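Local atomic coordinates of putative cobalamin synthesis related protein (Corynebacterium diphtheriae, PDB entry 2NPN), a protein that binds S-adenosylmethionine and probably acts as a precorrin-6A synthase (deacetylating), a tetrapyrrole methyltransferase of adenosylcobalamin biosynthesis. Residues I156-E161 with D178-V183; I165-N170 with V184-K189; E198-W203 with Y245-L250. All blocks are in the same frame, centred on the assembly; numbering follows the deposited sequence.

Interaction 1 (I156-E161 with D178-V183)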
loop_
_atom_site.group_PDB
_atom_site.type_symbol
_atom_site.label_atom_id
_atom_site.label_comp_id
_atom_site.label_asym_id
_atom_site.label_seq_id
_atom_site.Cartn_x
_atom_site.Cartn_y
_atom_site.Cartn_z
ATOM N N ILE A 156 -9.284 15.784 -3.960
ATOM C CA ILE A 156 -9.923 14.615 -3.336
ATOM C C ILE A 156 -11.277 14.964 -2.736
ATOM O O ILE A 156 -12.065 14.078 -2.386
ATOM C CB ILE A 156 -8.969 13.948 -2.258
ATOM C CG1 ILE A 156 -9.357 12.493 -2.037
ATOM C CG2 ILE A 156 -8.955 14.717 -0.952
ATOM C CD1 ILE A 156 -8.475 11.739 -0.983
ATOM N N ASN A 157 -11.556 16.256 -2.607
ATOM C CA ASN A 157 -12.834 16.725 -2.062
ATOM C C ASN A 157 -13.323 17.956 -2.807
ATOM O O ASN A 157 -12.520 18.746 -3.300
ATOM C CB ASN A 157 -12.664 17.090 -0.576
ATOM C CG ASN A 157 -11.596 18.157 -0.342
ATOM O OD1 ASN A 157 -10.414 17.824 -0.276
ATOM N ND2 ASN A 157 -11.996 19.437 -0.228
ATOM N N ARG A 158 -14.642 18.157 -2.839
ATOM C CA ARG A 158 -15.193 19.495 -3.140
ATOM C C ARG A 158 -15.160 20.330 -1.859
ATOM O O ARG A 158 -14.907 19.803 -0.759
ATOM C CB ARG A 158 -16.617 19.358 -3.684
ATOM C CG ARG A 158 -16.607 18.652 -5.013
ATOM C CD ARG A 158 -17.991 18.395 -5.538
ATOM N NE ARG A 158 -18.600 17.232 -4.889
ATOM C CZ ARG A 158 -19.677 16.596 -5.352
ATOM N NH1 ARG A 158 -20.320 17.073 -6.399
ATOM N NH2 ARG A 158 -20.154 15.493 -4.731
ATOM N N ILE A 159 -15.408 21.626 -1.984
ATOM C CA ILE A 159 -15.325 22.534 -0.847
ATOM C C ILE A 159 -16.180 22.076 0.336
ATOM O O ILE A 159 -17.378 21.810 0.206
ATOM C CB ILE A 159 -15.639 24.020 -1.202
ATOM C CG1 ILE A 159 -14.605 24.530 -2.219
ATOM C CG2 ILE A 159 -15.588 24.853 0.071
ATOM C CD1 ILE A 159 -14.960 25.856 -2.966
ATOM N N GLY A 160 -15.502 21.912 1.475
ATOM C CA GLY A 160 -16.103 21.481 2.726
ATOM C C GLY A 160 -16.568 20.040 2.807
ATOM O O GLY A 160 -17.203 19.669 3.805
ATOM N N GLU A 161 -16.290 19.251 1.775
ATOM C CA GLU A 161 -16.908 17.909 1.606
ATOM C C GLU A 161 -16.103 16.834 2.321
ATOM O O GLU A 161 -14.856 16.815 2.251
ATOM C CB GLU A 161 -16.930 17.534 0.116
ATOM C CG GLU A 161 -17.775 16.332 -0.214
ATOM C CD GLU A 161 -17.931 16.079 -1.720
ATOM O OE1 GLU A 161 -16.989 16.380 -2.523
ATOM O OE2 GLU A 161 -19.028 15.574 -2.085
ATOM N N ASP A 178 -22.261 9.016 1.845
ATOM C CA ASP A 178 -20.807 8.810 1.789
ATOM C C ASP A 178 -20.293 8.540 0.377
ATOM O O ASP A 178 -19.166 8.943 0.022
ATOM C CB ASP A 178 -20.405 7.703 2.706
ATOM C CG ASP A 178 -20.467 8.082 4.165
ATOM O OD1 ASP A 178 -20.655 9.271 4.542
ATOM O OD2 ASP A 178 -20.355 7.134 4.935
ATOM N N ARG A 179 -21.094 7.864 -0.443
ATOM C CA ARG A 179 -20.741 7.587 -1.825
ATOM C C ARG A 179 -20.728 8.840 -2.711
ATOM O O ARG A 179 -20.347 8.760 -3.890
ATOM C CB ARG A 179 -21.633 6.509 -2.391
ATOM C CG ARG A 179 -21.288 5.143 -1.823
ATOM C CD ARG A 179 -22.007 4.054 -2.579
ATOM N NE ARG A 179 -23.317 3.837 -1.986
ATOM C CZ ARG A 179 -24.485 4.208 -2.494
ATOM N NH1 ARG A 179 -25.583 3.957 -1.809
ATOM N NH2 ARG A 179 -24.581 4.822 -3.671
ATOM N N ARG A 180 -21.094 9.993 -2.156
ATOM C CA ARG A 180 -21.039 11.228 -2.892
ATOM C C ARG A 180 -19.595 11.640 -3.216
ATOM O O ARG A 180 -19.348 12.403 -4.168
ATOM C CB ARG A 180 -21.731 12.354 -2.166
ATOM C CG ARG A 180 -23.263 12.188 -2.183
ATOM C CD ARG A 180 -23.959 13.442 -1.612
ATOM N NE ARG A 180 -23.660 14.657 -2.387
ATOM C CZ ARG A 180 -24.254 14.988 -3.532
ATOM N NH1 ARG A 180 -25.208 14.238 -4.064
ATOM N NH2 ARG A 180 -23.903 16.107 -4.164
ATOM N N ASN A 181 -18.667 11.160 -2.384
ATOM C CA ASN A 181 -17.228 11.440 -2.589
ATOM C C ASN A 181 -16.461 10.374 -1.838
ATOM O O ASN A 181 -16.210 10.501 -0.625
ATOM C CB ASN A 181 -16.929 12.809 -2.078
ATOM C CG ASN A 181 -15.525 13.221 -2.377
ATOM O OD1 ASN A 181 -15.167 13.246 -3.552
ATOM N ND2 ASN A 181 -14.752 13.615 -1.366
ATOM N N CYS A 182 -16.144 9.305 -2.538
ATOM C CA CYS A 182 -15.487 8.221 -1.881
ATOM C C CYS A 182 -14.345 7.699 -2.718
ATOM O O CYS A 182 -14.279 7.898 -3.922
ATOM C CB CYS A 182 -16.489 7.136 -1.555
ATOM S SG CYS A 182 -17.239 6.342 -2.957
ATOM N N VAL A 183 -13.387 7.133 -2.013
ATOM C CA VAL A 183 -12.217 6.473 -2.609
ATOM C C VAL A 183 -12.308 4.985 -2.287
ATOM O O VAL A 183 -12.579 4.607 -1.134
ATOM C CB VAL A 183 -10.923 7.033 -2.033
ATOM C CG1 VAL A 183 -9.698 6.247 -2.593
ATOM C CG2 VAL A 183 -10.819 8.526 -2.328
HETATM O O HOH W 1 -21.274 15.972 -1.024
#
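Asn181 reaches across to the backbone of Ile156, its ND2 giving Ile156 O a hydrogen bond of 2.9 Å that lies in both the carbonyl and the amide plane and lands on a lone pair. Chi1 of -174° puts Asn181 CG anti to the backbone N, next to the Glu161 carboxylate, and the amide and carboxylate planes are 4° apart, stacked, with Glu161 CD 3.4 Å from Asn181 CB. Ile156 CD1 meets Val183 CG2 at 4.2 Å, the side chains crossing at about a right angle, and Val145 of helix 144-152 touches both.

The segment 156-161 belongs to the loop between helix 144-152 and strand 164-167, and it folds over the start of strand 181-185 in the mixed sheet. A type II beta turn from Arg158 to Glu161, with Gly160 at positive phi, brings Arg158 and Glu161 together. Arg158 grips the carboxylate side-on: NE bonds Glu161 OE1, and Arg158 NH2 bonds Glu161 OE2 at 2.9 Å. Arg158 N adds a second bond to OE1, so the stacked group is held from its own segment.

Arg180 joins through a water that donates to Glu161 OE2 and accepts from Arg180 NE (3.0 Å). Its NH2 comes within 3.8 Å of Arg158 NH2, a like-charge approach probably eased by Glu161 and by the salt bridge from Arg180 to Asp251. Asn181 OD1 accepts from Arg248 NE, and ND2 also bonds Ala162 O, fixing the amide's rotation.

Interaction 2 (I165-N170 with V184-K189). With SAM (S-adenosylmethionine), chain C.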
loop_
_atom_site.group_PDB
_atom_site.type_symbol
_atom_site.label_atom_id
_atom_site.label_comp_id
_atom_site.label_asym_id
_atom_site.label_seq_id
_atom_site.Cartn_x
_atom_site.Cartn_y
_atom_site.Cartn_z
ATOM N N ILE A 165 -13.036 6.889 2.562
ATOM C CA ILE A 165 -12.144 5.919 1.971
ATOM C C ILE A 165 -12.582 4.545 2.472
ATOM O O ILE A 165 -12.752 4.325 3.694
ATOM C CB ILE A 165 -10.691 6.177 2.368
ATOM C CG1 ILE A 165 -10.234 7.616 2.075
ATOM C CG2 ILE A 165 -9.739 5.124 1.740
ATOM C CD1 ILE A 165 -8.859 7.970 2.581
ATOM N N THR A 166 -12.752 3.624 1.536
ATOM C CA THR A 166 -13.269 2.343 1.909
ATOM C C THR A 166 -12.795 1.260 0.959
ATOM O O THR A 166 -11.954 1.480 0.091
ATOM C CB THR A 166 -14.790 2.393 2.101
ATOM O OG1 THR A 166 -15.219 1.241 2.842
ATOM C CG2 THR A 166 -15.513 2.490 0.731
ATOM N N THR A 167 -13.324 0.076 1.147
ATOM C CA THR A 167 -12.890 -1.097 0.366
ATOM C C THR A 167 -14.004 -1.504 -0.595
ATOM O O THR A 167 -15.178 -1.138 -0.419
ATOM C CB THR A 167 -12.616 -2.274 1.298
ATOM O OG1 THR A 167 -13.854 -2.692 1.904
ATOM C CG2 THR A 167 -11.556 -1.904 2.385
ATOM N N GLY A 168 -13.637 -2.289 -1.604
ATOM C CA GLY A 168 -14.620 -2.779 -2.548
ATOM C C GLY A 168 -15.702 -3.573 -1.824
ATOM O O GLY A 168 -16.888 -3.436 -2.128
ATOM N N ARG A 169 -15.296 -4.410 -0.869
ATOM C CA ARG A 169 -16.233 -5.213 -0.083
ATOM C C ARG A 169 -17.255 -4.335 0.666
ATOM O O ARG A 169 -18.443 -4.680 0.731
ATOM C CB ARG A 169 -15.436 -6.101 0.879
ATOM C CG ARG A 169 -16.215 -6.907 1.879
ATOM C CD ARG A 169 -15.251 -7.718 2.757
ATOM N NE ARG A 169 -15.931 -8.701 3.613
ATOM C CZ ARG A 169 -15.896 -10.036 3.479
ATOM N NH1 ARG A 169 -15.199 -10.645 2.509
ATOM N NH2 ARG A 169 -16.568 -10.791 4.336
ATOM N N ASN A 170 -16.802 -3.219 1.247
ATOM C CA ASN A 170 -17.686 -2.334 2.014
ATOM C C ASN A 170 -18.579 -1.442 1.116
ATOM O O ASN A 170 -19.558 -0.877 1.603
ATOM C CB ASN A 170 -16.869 -1.336 2.889
ATOM C CG ASN A 170 -16.094 -1.991 4.024
ATOM O OD1 ASN A 170 -16.379 -3.128 4.428
ATOM N ND2 ASN A 170 -15.110 -1.246 4.567
ATOM N N VAL A 184 -12.104 4.126 -3.279
ATOM C CA VAL A 184 -12.249 2.693 -3.126
ATOM C C VAL A 184 -10.906 1.986 -3.411
ATOM O O VAL A 184 -10.282 2.217 -4.450
ATOM C CB VAL A 184 -13.321 2.113 -4.010
ATOM C CG1 VAL A 184 -13.525 0.636 -3.752
ATOM C CG2 VAL A 184 -14.637 2.897 -3.883
HETATM N N MSE A 185 -10.484 1.216 -2.430
HETATM C CA MSE A 185 -9.280 0.411 -2.495
HETATM C C MSE A 185 -9.644 -1.062 -2.299
HETATM O O MSE A 185 -10.748 -1.412 -1.878
HETATM C CB MSE A 185 -8.272 0.867 -1.411
HETATM C CG MSE A 185 -7.976 2.334 -1.535
HETATM SE SE MSE A 185 -6.783 3.066 -0.150
HETATM C CE MSE A 185 -5.136 2.416 -0.886
ATOM N N LEU A 186 -8.678 -1.943 -2.573
ATOM C CA LEU A 186 -8.858 -3.363 -2.288
ATOM C C LEU A 186 -10.105 -3.950 -3.023
ATOM O O LEU A 186 -10.694 -4.917 -2.552
ATOM C CB LEU A 186 -8.943 -3.617 -0.795
ATOM C CG LEU A 186 -7.660 -3.317 -0.035
ATOM C CD1 LEU A 186 -7.909 -3.377 1.466
ATOM C CD2 LEU A 186 -6.589 -4.362 -0.397
ATOM N N ASP A 187 -10.441 -3.441 -4.197
ATOM C CA ASP A 187 -11.591 -3.980 -4.940
ATOM C C ASP A 187 -11.085 -5.027 -5.915
ATOM O O ASP A 187 -10.427 -4.686 -6.890
ATOM C CB ASP A 187 -12.338 -2.889 -5.751
ATOM C CG ASP A 187 -13.619 -3.400 -6.415
ATOM O OD1 ASP A 187 -14.014 -4.584 -6.221
ATOM O OD2 ASP A 187 -14.245 -2.580 -7.111
ATOM N N GLY A 188 -11.370 -6.283 -5.617
ATOM C CA GLY A 188 -10.998 -7.393 -6.508
ATOM C C GLY A 188 -11.969 -7.615 -7.641
ATOM O O GLY A 188 -11.737 -8.496 -8.474
ATOM N N LYS A 189 -13.088 -6.897 -7.620
ATOM C CA LYS A 189 -14.159 -7.080 -8.562
ATOM C C LYS A 189 -14.321 -5.711 -9.209
ATOM O O LYS A 189 -13.305 -5.016 -9.464
ATOM C CB LYS A 189 -15.444 -7.565 -7.872
ATOM C CG LYS A 189 -15.295 -8.864 -7.085
ATOM C CD LYS A 189 -16.637 -9.204 -6.401
ATOM C CE LYS A 189 -16.646 -10.560 -5.712
ATOM N NZ LYS A 189 -17.892 -10.800 -4.933
HETATM N N SAM C . -0.341 1.238 2.234
HETATM C CA SAM C . -0.791 1.332 0.812
HETATM C C SAM C . -0.951 2.775 0.372
HETATM O O SAM C . -1.312 3.018 -0.811
HETATM O OXT SAM C . -0.678 3.691 1.174
HETATM C CB SAM C . -2.098 0.544 0.608
HETATM C CG SAM C . -1.944 -0.969 0.767
HETATM S SD SAM C . -3.433 -1.965 0.410
HETATM C CE SAM C . -2.727 -3.570 0.883
HETATM C "C5'" SAM C . -3.449 -2.327 -1.380
HETATM C "C4'" SAM C . -4.434 -1.466 -2.190
HETATM O "O4'" SAM C . -3.859 -0.224 -2.428
HETATM C "C3'" SAM C . -4.770 -1.997 -3.585
HETATM O "O3'" SAM C . -5.783 -2.971 -3.560
HETATM C "C2'" SAM C . -5.172 -0.760 -4.341
HETATM O "O2'" SAM C . -6.464 -0.348 -3.929
HETATM C "C1'" SAM C . -4.141 0.189 -3.768
HETATM N N9 SAM C . -2.898 0.247 -4.569
HETATM C C8 SAM C . -1.620 0.020 -4.082
HETATM N N7 SAM C . -0.716 0.235 -5.041
HETATM C C5 SAM C . -1.398 0.653 -6.149
HETATM C C6 SAM C . -0.986 1.077 -7.404
HETATM N N6 SAM C . 0.324 1.114 -7.759
HETATM N N1 SAM C . -1.947 1.464 -8.331
HETATM C C2 SAM C . -3.280 1.495 -7.970
HETATM N N3 SAM C . -3.692 1.086 -6.731
HETATM C C4 SAM C . -2.773 0.692 -5.816
HETATM O O HOH W 2 -12.463 -5.391 -0.549
#
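Ile165 and Met185, the latter a selenomethionine, lie side by side and point the same way, with Ile165 CG2 4.1 Å from Met185 SE. They sit on the parallel pairing of strand 164-167, an outermost strand of the mixed sheet, with strand 181-185, whose end lines the S-adenosylmethionine pocket of this tetrapyrrole methylase. Thr166 pairs with Val184 and Thr167 with Met185, and Met185 N bonds Thr166 O at 2.9 Å.

The side chain of Met185 bends at chi3 (78°), and its CE meets the S-adenosylmethionine ribose, 3.3 Å from O4'. Thr167 leaves the same face of the sheet as Met185 and crosses Leu186 obliquely, Thr167 CG2 lying 4.0 Å from Leu186 CD1. The other branch of Leu186, CD2, approaches the cofactor's O3' at 3.5 Å. This leucine therefore sits between the edge strand and the ribose.

Val184 points to the opposite face, where its CG1 packs 3.6 Å from Gly168 N as the chain leaves the strand. That nitrogen makes a weak bond to Met185 O. Gly168 CA packs directly against Asp187 CB, at 3.9 Å. Thr167 OG1 accepts from Asn170 N in an ST motif, and Asp187 OD1 from Lys189 N in an Asx turn; Asp187 OD2 is held by Tyr245 OH. Leu186 N, just past the end of the strand, donates to ribose O2' at 3.0 Å with an angle of 159°, and more weakly to O3'.

Interaction 3 (E198-W203 with Y245-L250). With MG (magnesium ion), chain B.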
loop_
_atom_site.group_PDB
_atom_site.type_symbol
_atom_site.label_atom_id
_atom_site.label_comp_id
_atom_site.label_asym_id
_atom_site.label_seq_id
_atom_site.Cartn_x
_atom_site.Cartn_y
_atom_site.Cartn_z
ATOM N N GLU A 198 -26.858 7.843 -12.653
ATOM C CA GLU A 198 -26.500 8.581 -13.872
ATOM C C GLU A 198 -25.491 9.696 -13.601
ATOM O O GLU A 198 -24.789 10.100 -14.532
ATOM C CB GLU A 198 -27.730 9.120 -14.636
ATOM C CG GLU A 198 -28.415 10.290 -14.039
ATOM C CD GLU A 198 -29.600 10.860 -14.889
ATOM O OE1 GLU A 198 -29.673 10.737 -16.150
ATOM O OE2 GLU A 198 -30.520 11.417 -14.259
ATOM N N HIS A 199 -25.415 10.177 -12.356
ATOM C CA HIS A 199 -24.545 11.317 -12.005
ATOM C C HIS A 199 -23.179 10.912 -11.458
ATOM O O HIS A 199 -22.322 11.789 -11.205
ATOM C CB HIS A 199 -25.234 12.180 -10.988
ATOM C CG HIS A 199 -26.506 12.758 -11.500
ATOM N ND1 HIS A 199 -26.566 13.562 -12.628
ATOM C CD2 HIS A 199 -27.776 12.621 -11.065
ATOM C CE1 HIS A 199 -27.818 13.924 -12.831
ATOM N NE2 HIS A 199 -28.580 13.345 -11.916
ATOM N N THR A 200 -22.957 9.609 -11.253
ATOM C CA THR A 200 -21.711 9.146 -10.633
ATOM C C THR A 200 -20.562 9.243 -11.614
ATOM O O THR A 200 -20.618 8.629 -12.705
ATOM C CB THR A 200 -21.849 7.693 -10.175
ATOM O OG1 THR A 200 -23.058 7.551 -9.416
ATOM C CG2 THR A 200 -20.587 7.279 -9.364
ATOM N N TYR A 201 -19.526 9.981 -11.222
ATOM C CA TYR A 201 -18.326 10.157 -12.040
ATOM C C TYR A 201 -17.215 9.317 -11.387
ATOM O O TYR A 201 -17.177 9.245 -10.159
ATOM C CB TYR A 201 -17.891 11.613 -12.070
ATOM C CG TYR A 201 -17.000 11.919 -13.243
ATOM C CD1 TYR A 201 -17.541 12.288 -14.476
ATOM C CD2 TYR A 201 -15.629 11.899 -13.131
ATOM C CE1 TYR A 201 -16.731 12.564 -15.546
ATOM C CE2 TYR A 201 -14.814 12.191 -14.203
ATOM C CZ TYR A 201 -15.365 12.525 -15.417
ATOM O OH TYR A 201 -14.625 12.830 -16.567
HETATM N N MSE A 202 -16.330 8.743 -12.197
HETATM C CA MSE A 202 -15.212 7.968 -11.658
HETATM C C MSE A 202 -13.878 8.406 -12.269
HETATM O O MSE A 202 -13.768 8.640 -13.488
HETATM C CB MSE A 202 -15.415 6.460 -11.931
HETATM C CG MSE A 202 -14.262 5.610 -11.412
HETATM SE SE MSE A 202 -14.593 3.660 -11.501
HETATM C CE MSE A 202 -14.931 3.471 -13.398
ATOM N N TRP A 203 -12.871 8.530 -11.384
ATOM C CA TRP A 203 -11.484 8.573 -11.765
ATOM C C TRP A 203 -10.800 7.299 -11.288
ATOM O O TRP A 203 -10.834 6.987 -10.108
ATOM C CB TRP A 203 -10.788 9.760 -11.156
ATOM C CG TRP A 203 -11.290 11.104 -11.628
ATOM C CD1 TRP A 203 -10.795 11.875 -12.641
ATOM C CD2 TRP A 203 -12.356 11.859 -11.041
ATOM N NE1 TRP A 203 -11.498 13.065 -12.729
ATOM C CE2 TRP A 203 -12.443 13.082 -11.748
ATOM C CE3 TRP A 203 -13.244 11.622 -9.976
ATOM C CZ2 TRP A 203 -13.376 14.076 -11.394
ATOM C CZ3 TRP A 203 -14.156 12.622 -9.638
ATOM C CH2 TRP A 203 -14.217 13.820 -10.351
ATOM N N TYR A 245 -9.788 3.923 -7.134
ATOM C CA TYR A 245 -10.665 4.831 -7.873
ATOM C C TYR A 245 -11.397 5.750 -6.903
ATOM O O TYR A 245 -11.548 5.440 -5.736
ATOM C CB TYR A 245 -11.593 4.085 -8.812
ATOM C CG TYR A 245 -12.465 2.995 -8.203
ATOM C CD1 TYR A 245 -13.799 3.246 -7.861
ATOM C CD2 TYR A 245 -12.012 1.673 -8.068
ATOM C CE1 TYR A 245 -14.636 2.240 -7.327
ATOM C CE2 TYR A 245 -12.844 0.695 -7.563
ATOM C CZ TYR A 245 -14.168 0.975 -7.206
ATOM O OH TYR A 245 -15.003 -0.063 -6.746
ATOM N N LEU A 246 -11.884 6.865 -7.449
ATOM C CA LEU A 246 -12.632 7.857 -6.688
ATOM C C LEU A 246 -13.975 8.010 -7.398
ATOM O O LEU A 246 -13.989 8.159 -8.618
ATOM C CB LEU A 246 -11.899 9.205 -6.637
ATOM C CG LEU A 246 -12.500 10.247 -5.704
ATOM C CD1 LEU A 246 -11.345 11.212 -5.190
ATOM C CD2 LEU A 246 -13.636 10.984 -6.337
ATOM N N LEU A 247 -15.065 7.875 -6.669
ATOM C CA LEU A 247 -16.441 8.084 -7.177
ATOM C C LEU A 247 -16.941 9.365 -6.563
ATOM O O LEU A 247 -16.769 9.639 -5.383
ATOM C CB LEU A 247 -17.345 6.939 -6.727
ATOM C CG LEU A 247 -16.993 5.532 -7.231
ATOM C CD1 LEU A 247 -18.035 4.469 -6.676
ATOM C CD2 LEU A 247 -16.898 5.479 -8.689
ATOM N N ARG A 248 -17.557 10.172 -7.398
ATOM C CA ARG A 248 -18.115 11.457 -6.979
ATOM C C ARG A 248 -19.459 11.638 -7.646
ATOM O O ARG A 248 -19.576 11.485 -8.861
ATOM C CB ARG A 248 -17.174 12.598 -7.327
ATOM C CG ARG A 248 -17.590 13.947 -6.804
ATOM C CD ARG A 248 -16.481 14.986 -6.917
ATOM N NE ARG A 248 -15.376 14.690 -5.989
ATOM C CZ ARG A 248 -14.106 15.094 -6.100
ATOM N NH1 ARG A 248 -13.704 15.892 -7.105
ATOM N NH2 ARG A 248 -13.216 14.712 -5.210
ATOM N N GLU A 249 -20.431 12.046 -6.852
ATOM C CA GLU A 249 -21.793 12.296 -7.356
ATOM C C GLU A 249 -21.828 13.728 -7.867
ATOM O O GLU A 249 -21.886 14.681 -7.091
ATOM C CB GLU A 249 -22.846 12.057 -6.275
ATOM C CG GLU A 249 -24.203 11.869 -6.835
ATOM C CD GLU A 249 -24.356 10.499 -7.524
ATOM O OE1 GLU A 249 -23.380 9.719 -7.633
ATOM O OE2 GLU A 249 -25.486 10.215 -7.919
ATOM N N LEU A 250 -21.834 13.869 -9.185
ATOM C CA LEU A 250 -21.838 15.179 -9.854
ATOM C C LEU A 250 -23.256 15.523 -10.298
ATOM O O LEU A 250 -23.574 15.578 -11.446
ATOM C CB LEU A 250 -20.837 15.191 -11.010
ATOM C CG LEU A 250 -19.355 15.019 -10.700
ATOM C CD1 LEU A 250 -18.541 15.048 -11.982
ATOM C CD2 LEU A 250 -18.871 16.014 -9.648
HETATM MG MG MG B . -22.801 15.678 -13.609
#
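Trp203 leans over the neighbouring strand onto Leu246 and Arg248. From CB, its CG lies anti to the carbonyl carbon (chi1 -64°), and the six-membered ring carries the contact. CE3 touches Leu246 CD2 at 3.7 Å, the two side chains lying side by side and pointing the same way. Next along the rim, CZ3 meets the same methyl and also Arg248 CB, which lies at the ring's edge in plane; CZ3 itself stands over one face of the Arg248 guanidinium, offset toward its rim. CH2, farther out, is 3.9 Å from Arg248 NH1. Ring and guanidinium planes are 57° apart, so this is no parallel stack. Tyr201 CD2 stands over one indole face, offset toward the rim. Besides its tie to Asn181, Arg248 gives NH2 to Leu155 O.

On the opposite face of the sheet Met202, a selenomethionine, makes an oblique Met-aromatic contact with Tyr245, SE 4.3 Å from the ring centroid. Met202 CB packs on Leu247 CD2. Thr200 OG1 donates to Glu249 OE1 at 2.8 Å, and Glu249 OE2 bonds Thr197 OG1. Beyond the paired strands, Leu250 CD1 lies 3.5 Å from Tyr201 CB, while Leu250 O binds the magnesium ion at 2.3 Å, with Tyr219 OH as the other protein ligand. The backbones form hydrogen-bonded pairs, Tyr201 with Arg248 and Trp203 with Leu246, in the antiparallel part of the mixed sheet of this tetrapyrrole methylase.

In the fold
From the N terminus the chain first builds the parallel sheet, and all three contacts belong to the mixed sheet that follows. Interaction 1 opens in the loop after helix 144-152, and interaction 2 opens on strand 164-167 before interaction 1 has closed. Both close on successive parts of strand 181-185, so their loops cross. Interaction 3 comes later in series: strand 200-206 is joined to 243-249 after an excursion through strand 214-217 and helix 220-238. Strand 243-249 then lies beside 181-185, bonding interaction 3 to the other two through Cys182 O to Leu247 N and Val184 N to Tyr245 O. Interaction 2 meets the cofactor and interaction 3 the magnesium ion, with Arg158 of interaction 1 touching Leu250.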